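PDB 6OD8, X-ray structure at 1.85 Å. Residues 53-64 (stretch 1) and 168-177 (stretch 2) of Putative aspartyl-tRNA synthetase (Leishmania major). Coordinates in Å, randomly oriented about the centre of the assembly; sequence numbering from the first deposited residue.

Stretch 1 53-64: YKAVFGAAPMVQ
Stretch 2 (168-177) VKKIHTVTES

How do the two backbones meet? They run parallel, Phe57 beside Ile171 (CA-CA 4.9 Å), Gly58 beside His172 and Ala59 beside Thr173 (CA-CA 4.8 Å each). Stretch 1 starts in a helix; Val56 N and Phe57 N both hydrogen-bond to Tyr53 O, at 2.8 and 3.0 Å, and the chain is extended at Phe57 (phi/psi -154/158). Stretch 2 is extended from Lys170 to Thr173. Hydrogen bonds alternate along the pair: Ile171 N to Val56 O, 3.0 Å; Gly58 N to Ile171 O, weak at 3.3 Å; Thr173 N to Gly58 O, 2.9 Å; Ala60 N to Thr173 O, 3.0 Å. A CA-H...O contact adds to them, with Phe57 CA 3.0 Å from Ile171 O.

What does His172 do with its ring? With chi1 m (-60°) and chi2 77°, the ring reaches back along stretch 1, and His172 NE2 donates to Lys54 O at 3.0 Å and 164°, tying the strand to the backbone three residues before Phe57. Ala55 O lies near the ring plane, 3.2 Å from His172 CE1, while Phe57 CA sits over one face. Of all the residues here His172 is covered most by the opposite stretch, 88 of the 536 Å² buried in total. Its backbone partner is Gly58, at phi/psi 137/-155; a CB there would jam against the carbonyl O of Phe57, so the conformation itself calls for glycine. Farther along, the small Ala60 points toward stretch 2 and rests its CB 3.9 Å from His172 CB.

Which side chains share the other face? Phe57, Ile171, Ala59 and Thr173 do. Phe57 takes chi1 p (67°) with chi2 92°, and its CB lies 4.2 Å from Ile171 CG2. Ile171 is t at chi1 and chi2 (176°, 167°), a form that leads its end away from stretch 1 while CG2 keeps that apolar contact. Thr173, chi1 p (49°), brings OG1 within 3.7 Å of Ala59 CB; the short alanine fits beside this branched residue.

How is the contact closed at its two ends? Near the start, Val56 (chi1 t, 177°) points its CA-to-CB bond away, yet CG1 comes within 3.7 Å of Lys169 O. Lys170, m, t, t, p, packs its aliphatic CD 3.6 Å from Ala55 O, and its NZ is bonded elsewhere in the structure. At the far end, Val63 and Val174, both chi1 t, meet loosely, CG2 of Val63 to CG1 of Val174 at 4.4 Å. Water bridges the remaining gap: water 3 accepts from Val63 N at 3.0 Å and donates to Val174 O at 3.1 Å.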

# COMPACT_ATOMS: atom_id res chain seq x y z
N TYR A 53 22.51 -0.21 -45.86
CA TYR A 53 21.89 0.87 -45.09
C TYR A 53 20.98 0.34 -43.99
O TYR A 53 20.79 1.02 -42.97
CB TYR A 53 21.10 1.78 -46.03
CG TYR A 53 21.97 2.65 -46.91
CD1 TYR A 53 23.32 2.84 -46.62
CD2 TYR A 53 21.44 3.30 -48.02
CE1 TYR A 53 24.11 3.64 -47.42
CE2 TYR A 53 22.23 4.10 -48.83
CZ TYR A 53 23.56 4.27 -48.52
OH TYR A 53 24.34 5.07 -49.32
N LYS A 54 20.43 -0.87 -44.16
CA LYS A 54 19.55 -1.45 -43.15
C LYS A 54 20.25 -1.59 -41.80
O LYS A 54 19.61 -1.47 -40.75
CB LYS A 54 19.04 -2.81 -43.63
N ALA A 55 21.57 -1.84 -41.80
CA ALA A 55 22.29 -1.90 -40.54
C ALA A 55 22.42 -0.54 -39.88
O ALA A 55 22.68 -0.48 -38.67
CB ALA A 55 23.69 -2.48 -40.75
N VAL A 56 22.27 0.54 -40.63
CA VAL A 56 22.55 1.88 -40.14
C VAL A 56 21.29 2.57 -39.64
O VAL A 56 21.31 3.23 -38.60
CB VAL A 56 23.24 2.72 -41.25
CG1 VAL A 56 23.47 4.14 -40.76
CG2 VAL A 56 24.55 2.09 -41.66
N PHE A 57 20.18 2.43 -40.36
CA PHE A 57 18.95 3.11 -40.01
C PHE A 57 17.78 2.31 -40.56
O PHE A 57 17.92 1.53 -41.50
CB PHE A 57 18.95 4.55 -40.55
CG PHE A 57 18.91 4.64 -42.05
CD1 PHE A 57 17.70 4.73 -42.72
CD2 PHE A 57 20.08 4.62 -42.79
CE1 PHE A 57 17.65 4.80 -44.09
CE2 PHE A 57 20.04 4.68 -44.17
CZ PHE A 57 18.83 4.77 -44.83
N GLY A 58 16.61 2.53 -39.95
CA GLY A 58 15.40 1.85 -40.38
C GLY A 58 14.57 1.36 -39.21
O GLY A 58 14.65 1.92 -38.11
N ALA A 59 13.77 0.33 -39.41
CA ALA A 59 12.94 -0.21 -38.33
C ALA A 59 13.64 -1.44 -37.77
O ALA A 59 13.95 -2.37 -38.51
CB ALA A 59 11.54 -0.56 -38.82
N ALA A 60 13.89 -1.44 -36.46
CA ALA A 60 14.50 -2.61 -35.84
C ALA A 60 13.48 -3.74 -35.73
O ALA A 60 12.28 -3.49 -35.67
CB ALA A 60 15.05 -2.26 -34.46
N PRO A 61 13.94 -5.00 -35.71
CA PRO A 61 13.04 -6.11 -35.39
C PRO A 61 12.37 -5.87 -34.04
O PRO A 61 12.96 -5.29 -33.13
CB PRO A 61 13.97 -7.33 -35.35
CG PRO A 61 15.14 -6.94 -36.18
CD PRO A 61 15.31 -5.46 -35.97
N MET A 62 11.12 -6.32 -33.93
CA MET A 62 10.39 -6.17 -32.68
C MET A 62 11.14 -6.87 -31.55
O MET A 62 11.66 -7.97 -31.71
CB MET A 62 8.99 -6.76 -32.81
CG MET A 62 8.08 -6.50 -31.60
SD MET A 62 6.51 -7.35 -31.80
CE MET A 62 7.01 -9.05 -32.09
N VAL A 63 11.19 -6.22 -30.39
CA VAL A 63 11.83 -6.81 -29.23
C VAL A 63 10.98 -8.00 -28.78
O VAL A 63 9.80 -7.84 -28.45
CB VAL A 63 11.98 -5.77 -28.11
CG1 VAL A 63 12.46 -6.43 -26.81
CG2 VAL A 63 12.93 -4.65 -28.56
N GLN A 64 11.58 -9.20 -28.79
CA GLN A 64 10.78 -10.41 -28.57
C GLN A 64 11.56 -11.47 -27.79
O GLN A 64 11.32 -12.66 -27.97
CB GLN A 64 10.29 -10.96 -29.92
CG GLN A 64 9.03 -11.84 -29.85
CD GLN A 64 8.51 -12.31 -31.21
OE1 GLN A 64 8.98 -11.88 -32.27
NE2 GLN A 64 7.51 -13.18 -31.18
N VAL A 168 24.78 11.32 -34.01
CA VAL A 168 24.13 10.04 -34.30
C VAL A 168 24.87 9.29 -35.39
O VAL A 168 25.08 9.81 -36.49
CB VAL A 168 22.66 10.26 -34.71
CG1 VAL A 168 22.00 8.93 -35.05
CG2 VAL A 168 21.91 11.01 -33.60
N LYS A 169 25.23 8.03 -35.11
CA LYS A 169 25.85 7.13 -36.08
C LYS A 169 24.89 6.08 -36.64
O LYS A 169 25.05 5.64 -37.77
CB LYS A 169 27.04 6.40 -35.44
CG LYS A 169 27.97 7.27 -34.60
CD LYS A 169 28.50 8.45 -35.39
CE LYS A 169 29.69 9.08 -34.68
NZ LYS A 169 30.18 10.31 -35.37
N LYS A 170 23.91 5.66 -35.84
CA LYS A 170 22.90 4.69 -36.22
C LYS A 170 21.61 5.06 -35.52
O LYS A 170 21.63 5.54 -34.38
CB LYS A 170 23.26 3.24 -35.82
CG LYS A 170 24.44 2.62 -36.55
CD LYS A 170 24.62 1.17 -36.09
CE LYS A 170 25.73 0.45 -36.88
NZ LYS A 170 27.00 1.23 -36.83
N ILE A 171 20.48 4.82 -36.19
CA ILE A 171 19.20 5.07 -35.55
C ILE A 171 18.14 4.14 -36.13
O ILE A 171 17.91 4.11 -37.34
CB ILE A 171 18.78 6.55 -35.68
CG1 ILE A 171 17.39 6.75 -35.08
CG2 ILE A 171 18.81 7.04 -37.16
CD1 ILE A 171 16.99 8.23 -34.86
N HIS A 172 17.49 3.36 -35.28
CA HIS A 172 16.37 2.53 -35.71
C HIS A 172 15.17 2.77 -34.80
O HIS A 172 15.33 2.99 -33.59
CB HIS A 172 16.70 1.03 -35.69
CG HIS A 172 17.84 0.65 -36.59
ND1 HIS A 172 19.16 0.88 -36.26
CD2 HIS A 172 17.86 0.04 -37.80
CE1 HIS A 172 19.94 0.43 -37.22
NE2 HIS A 172 19.18 -0.10 -38.17
N THR A 173 13.97 2.73 -35.38
CA THR A 173 12.77 2.80 -34.56
C THR A 173 12.54 1.47 -33.86
O THR A 173 12.65 0.40 -34.47
CB THR A 173 11.53 3.19 -35.37
OG1 THR A 173 11.43 2.38 -36.54
CG2 THR A 173 11.55 4.71 -35.76
N VAL A 174 12.23 1.55 -32.58
CA VAL A 174 11.80 0.41 -31.80
C VAL A 174 10.29 0.20 -31.96
O VAL A 174 9.84 -0.88 -32.34
CB VAL A 174 12.19 0.61 -30.32
CG1 VAL A 174 11.63 -0.50 -29.42
CG2 VAL A 174 13.72 0.69 -30.20
N THR A 175 9.50 1.25 -31.69
CA THR A 175 8.10 1.30 -32.10
C THR A 175 7.81 2.67 -32.71
O THR A 175 8.40 3.67 -32.31
CB THR A 175 7.13 1.07 -30.93
OG1 THR A 175 7.41 2.01 -29.89
CG2 THR A 175 7.28 -0.34 -30.38
N GLU A 176 6.91 2.69 -33.68
CA GLU A 176 6.54 3.93 -34.35
C GLU A 176 5.22 4.45 -33.80
O GLU A 176 4.27 3.68 -33.60
CB GLU A 176 6.42 3.71 -35.86
CG GLU A 176 7.65 3.11 -36.46
CD GLU A 176 7.49 2.95 -37.96
OE1 GLU A 176 8.51 2.73 -38.65
OE2 GLU A 176 6.35 3.07 -38.44
N SER A 177 5.18 5.74 -33.53
CA SER A 177 3.96 6.40 -33.12
C SER A 177 3.14 6.74 -34.36
O SER A 177 3.68 6.98 -35.44
CB SER A 177 4.29 7.67 -32.33
OG SER A 177 3.12 8.39 -31.98
O HOH W 1 10.49 -2.21 -34.60
O HOH W 2 12.44 -3.02 -31.86
O HOH W 3 9.88 -3.51 -30.62